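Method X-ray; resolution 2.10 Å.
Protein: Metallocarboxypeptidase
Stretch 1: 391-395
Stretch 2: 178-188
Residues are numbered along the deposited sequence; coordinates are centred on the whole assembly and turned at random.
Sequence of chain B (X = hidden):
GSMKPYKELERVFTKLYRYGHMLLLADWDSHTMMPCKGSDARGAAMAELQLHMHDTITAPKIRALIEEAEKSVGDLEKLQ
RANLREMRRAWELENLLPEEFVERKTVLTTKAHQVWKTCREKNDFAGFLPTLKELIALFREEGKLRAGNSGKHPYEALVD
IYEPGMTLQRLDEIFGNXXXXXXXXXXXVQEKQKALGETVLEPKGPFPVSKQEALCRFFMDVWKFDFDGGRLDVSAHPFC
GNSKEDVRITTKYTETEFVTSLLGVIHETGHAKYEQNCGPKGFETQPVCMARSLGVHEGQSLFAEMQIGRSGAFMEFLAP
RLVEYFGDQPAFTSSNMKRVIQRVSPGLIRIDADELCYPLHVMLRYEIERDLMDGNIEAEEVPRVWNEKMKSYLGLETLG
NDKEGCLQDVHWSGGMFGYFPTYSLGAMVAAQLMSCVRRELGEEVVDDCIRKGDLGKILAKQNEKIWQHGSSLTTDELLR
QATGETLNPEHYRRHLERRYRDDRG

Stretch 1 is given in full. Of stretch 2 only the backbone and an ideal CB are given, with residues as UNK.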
# COMPACT_ATOMS: atom_id res chain seq x y z
N LYS B 391 -23.03 -7.73 36.95
CA LYS B 391 -24.04 -8.52 37.66
C LYS B 391 -25.42 -7.96 37.42
O LYS B 391 -26.37 -8.69 37.21
CB LYS B 391 -23.79 -8.51 39.18
CG LYS B 391 -22.54 -9.26 39.65
CD LYS B 391 -22.03 -8.78 41.02
CE LYS B 391 -22.96 -9.15 42.18
NZ LYS B 391 -22.45 -8.73 43.54
N SER B 392 -25.53 -6.64 37.45
CA SER B 392 -26.84 -6.00 37.37
C SER B 392 -27.47 -6.11 35.99
O SER B 392 -28.68 -6.38 35.86
CB SER B 392 -26.70 -4.54 37.75
OG SER B 392 -27.98 -3.96 37.82
N TYR B 393 -26.68 -5.85 34.96
CA TYR B 393 -27.17 -5.80 33.60
C TYR B 393 -27.18 -7.16 32.93
O TYR B 393 -28.15 -7.50 32.26
CB TYR B 393 -26.33 -4.81 32.78
CG TYR B 393 -26.36 -3.38 33.30
CD1 TYR B 393 -27.45 -2.89 34.00
CD2 TYR B 393 -25.33 -2.51 33.03
CE1 TYR B 393 -27.48 -1.57 34.46
CE2 TYR B 393 -25.36 -1.17 33.48
CZ TYR B 393 -26.44 -0.72 34.20
OH TYR B 393 -26.48 0.59 34.66
N LEU B 394 -26.11 -7.94 33.12
CA LEU B 394 -25.92 -9.22 32.41
C LEU B 394 -25.97 -10.46 33.32
O LEU B 394 -25.83 -11.58 32.82
CB LEU B 394 -24.57 -9.20 31.69
CG LEU B 394 -24.50 -8.25 30.49
CD1 LEU B 394 -23.09 -7.74 30.28
CD2 LEU B 394 -25.01 -8.92 29.22
N GLY B 395 -26.13 -10.28 34.62
CA GLY B 395 -26.19 -11.39 35.57
C GLY B 395 -24.88 -12.15 35.77
O GLY B 395 -24.89 -13.29 36.22
N UNK B 178 -32.68 3.00 27.59
CA UNK B 178 -32.21 1.59 27.54
C UNK B 178 -32.19 0.88 28.91
O UNK B 178 -32.64 -0.26 29.03
CB UNK B 178 -30.80 1.55 26.95
N UNK B 179 -31.67 1.55 29.93
CA UNK B 179 -31.53 0.95 31.26
C UNK B 179 -32.86 0.58 31.88
O UNK B 179 -32.91 -0.34 32.71
CB UNK B 179 -30.79 1.91 32.19
N UNK B 180 -33.94 1.30 31.51
CA UNK B 180 -35.25 1.10 32.09
C UNK B 180 -35.91 -0.22 31.64
O UNK B 180 -36.80 -0.72 32.34
CB UNK B 180 -36.15 2.28 31.73
N UNK B 181 -35.49 -0.76 30.48
CA UNK B 181 -36.16 -1.94 29.86
C UNK B 181 -35.26 -3.13 29.47
O UNK B 181 -35.75 -4.27 29.48
CB UNK B 181 -36.89 -1.48 28.60
N UNK B 182 -33.97 -2.87 29.16
CA UNK B 182 -33.14 -3.89 28.51
C UNK B 182 -32.66 -4.98 29.44
O UNK B 182 -32.75 -6.14 29.05
CB UNK B 182 -31.92 -3.23 27.86
N UNK B 183 -32.18 -4.65 30.67
CA UNK B 183 -31.87 -5.73 31.63
C UNK B 183 -33.01 -6.74 31.90
O UNK B 183 -32.77 -7.96 31.93
CB UNK B 183 -31.46 -5.10 32.96
N UNK B 184 -34.25 -6.26 32.03
CA UNK B 184 -35.38 -7.19 32.16
C UNK B 184 -35.77 -7.90 30.84
O UNK B 184 -36.27 -9.02 30.86
CB UNK B 184 -36.59 -6.43 32.70
N UNK B 185 -35.50 -7.27 29.72
CA UNK B 185 -35.80 -7.90 28.43
C UNK B 185 -34.89 -9.09 28.25
O UNK B 185 -35.33 -10.14 27.77
CB UNK B 185 -35.64 -6.91 27.27
N UNK B 186 -33.62 -8.91 28.62
CA UNK B 186 -32.64 -9.98 28.50
C UNK B 186 -33.10 -11.19 29.34
O UNK B 186 -33.14 -12.34 28.85
CB UNK B 186 -31.26 -9.50 28.95
N UNK B 187 -33.47 -10.93 30.58
CA UNK B 187 -33.90 -11.97 31.50
C UNK B 187 -35.14 -12.67 30.99
O UNK B 187 -35.24 -13.87 31.12
CB UNK B 187 -34.16 -11.38 32.89
N UNK B 188 -36.07 -11.92 30.41
CA UNK B 188 -37.28 -12.50 29.85
C UNK B 188 -36.98 -13.42 28.67
O UNK B 188 -37.56 -14.48 28.53
CB UNK B 188 -38.24 -11.39 29.41

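Stretch 2 is helical throughout, and stretch 1 offers it part of another helix: the ring of Tyr-393, the carbonyls of Ser-392 and Tyr-393, and the CD2 methyl of Leu-394. At position 178 nothing of stretch 1 lies within 5.5 Å of the ideal CB, so the contact sets no preference; the residue is Val-178, whose carbonyl accepts a bond from the N of position 182.

At position 179, CA-to-CB points sideways, but the ideal CB is 5.1 Å from Tyr-393 OH. A long chain could run along the phenol, and a polar end could meet the hydroxyl; Gln, Lys, Arg or Met would all be plausible. The deposited residue is Arg-179. Its extended chi1 and chi2, both t, carry Arg-179 CD to 3.4 Å from Tyr-393 OH, with the hydroxyl at the edge of the guanidinium, near its plane. Arg-179 NE is also 3.4 Å from Tyr-393 OH, and both atoms are hydrogen-bonded elsewhere in the structure.

Positions 180 and 181 are out of reach of stretch 1, which leaves many residues possible. They hold Ser-180 and Trp-181, and each side chain bonds to a residue adjoining one of the stretches. At 182 the CB points sideways, and several residues would do; the side chain of Leu-182 comes no nearer than 6.9 Å, from Leu-182 CG to Tyr-393 O.

Position 183 points toward stretch 1, with its ideal CB 4.2 Å from both Ser-392 O and Tyr-393 O. So close an approach favours a compact side chain, such as Ala, Ser or Pro. The backbone adds a clue: the N has no bond to the preceding turn, and phi is -53°, which a proline ring accommodates. Pro-183 is found here, and Pro-183 CA lies 5.1 Å from Tyr-393 CA. Lacking an amide hydrogen, it suits the kink, while Pro-183 CG packs obliquely against the aromatic ring, 3.9 Å from Tyr-393 CD1.

At 184 CA-to-CB points away, so a polar residue would do; Glu-184 makes no contact with stretch 1. Position 185 is out of reach of stretch 1, which therefore excludes no residue; Leu-185 takes no part in the contact.

Position 186 again points toward stretch 1, its ideal CB 5.0 Å from Tyr-393 O. The CD2 methyl of Leu-394 offers an apolar surface to a chain long enough to reach it, so Leu, Met or Ile would suit. Leu-186 extends with chi1 t, bringing Leu-186 CD2 to 3.9 Å from both Leu-394 CD2 and Tyr-393 O.

At 187 the CB points sideways and has nothing of stretch 1 within 5.5 Å, yet the carbonyls of Ser-392 and Tyr-393 favour a long donor, Lys or Arg. Lys-187 NZ comes to 3.8 Å from Ser-392 O. Its firmer link is through a water, which accepts from Lys-187 NZ at 2.6 Å and donates to Tyr-393 O at 2.7 Å and Pro-183 O at 2.6 Å, tying the two backbones together.

Position 188 is out of reach, leaving the choice open; it holds Glu-188.

Stretch 2 (178-188) VRSWLPELLKE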
# COMPACT_ATOMS: atom_id res chain seq x y z
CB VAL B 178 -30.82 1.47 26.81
CG1 VAL B 178 -30.26 -0.00 26.82
CG2 VAL B 178 -30.89 2.01 25.39
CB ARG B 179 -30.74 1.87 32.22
CG ARG B 179 -30.15 1.18 33.47
CD ARG B 179 -29.44 2.16 34.48
NE ARG B 179 -28.58 3.05 33.72
CZ ARG B 179 -28.86 4.32 33.41
NH1 ARG B 179 -28.00 5.01 32.66
NH2 ARG B 179 -29.97 4.92 33.86
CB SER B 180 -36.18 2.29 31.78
OG SER B 180 -36.57 2.33 30.41
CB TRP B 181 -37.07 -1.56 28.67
CG TRP B 181 -36.39 -0.79 27.56
CD1 TRP B 181 -36.37 0.56 27.39
CD2 TRP B 181 -35.62 -1.35 26.48
NE1 TRP B 181 -35.64 0.89 26.27
CE2 TRP B 181 -35.16 -0.27 25.71
CE3 TRP B 181 -35.29 -2.65 26.09
CZ2 TRP B 181 -34.37 -0.45 24.59
CZ3 TRP B 181 -34.52 -2.83 24.99
CH2 TRP B 181 -34.07 -1.73 24.23
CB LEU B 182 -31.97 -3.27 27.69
CG LEU B 182 -31.05 -4.22 26.90
CD1 LEU B 182 -31.86 -5.24 26.07
CD2 LEU B 182 -30.12 -3.40 26.00
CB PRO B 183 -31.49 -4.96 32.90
CG PRO B 183 -30.91 -3.66 32.36
CD PRO B 183 -31.84 -3.32 31.22
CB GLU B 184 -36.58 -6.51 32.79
CG GLU B 184 -36.40 -6.31 34.28
CD GLU B 184 -36.31 -7.64 35.06
OE1 GLU B 184 -36.93 -8.64 34.61
OE2 GLU B 184 -35.64 -7.67 36.12
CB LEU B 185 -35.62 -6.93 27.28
CG LEU B 185 -35.85 -7.48 25.85
CD1 LEU B 185 -37.20 -8.14 25.78
CD2 LEU B 185 -35.76 -6.39 24.82
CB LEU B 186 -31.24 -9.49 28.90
CG LEU B 186 -30.18 -10.59 29.04
CD1 LEU B 186 -30.07 -11.50 27.76
CD2 LEU B 186 -28.81 -9.98 29.35
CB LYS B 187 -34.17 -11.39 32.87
CG LYS B 187 -32.98 -10.82 33.63
CD LYS B 187 -33.34 -10.74 35.12
CE LYS B 187 -32.49 -9.77 36.00
NZ LYS B 187 -31.27 -9.10 35.39
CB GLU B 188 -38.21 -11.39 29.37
CG GLU B 188 -39.54 -11.91 28.85
CD GLU B 188 -40.53 -10.83 28.49
OE1 GLU B 188 -41.74 -11.13 28.53
OE2 GLU B 188 -40.13 -9.68 28.17
O HOH W 1 -30.47 -8.70 32.93
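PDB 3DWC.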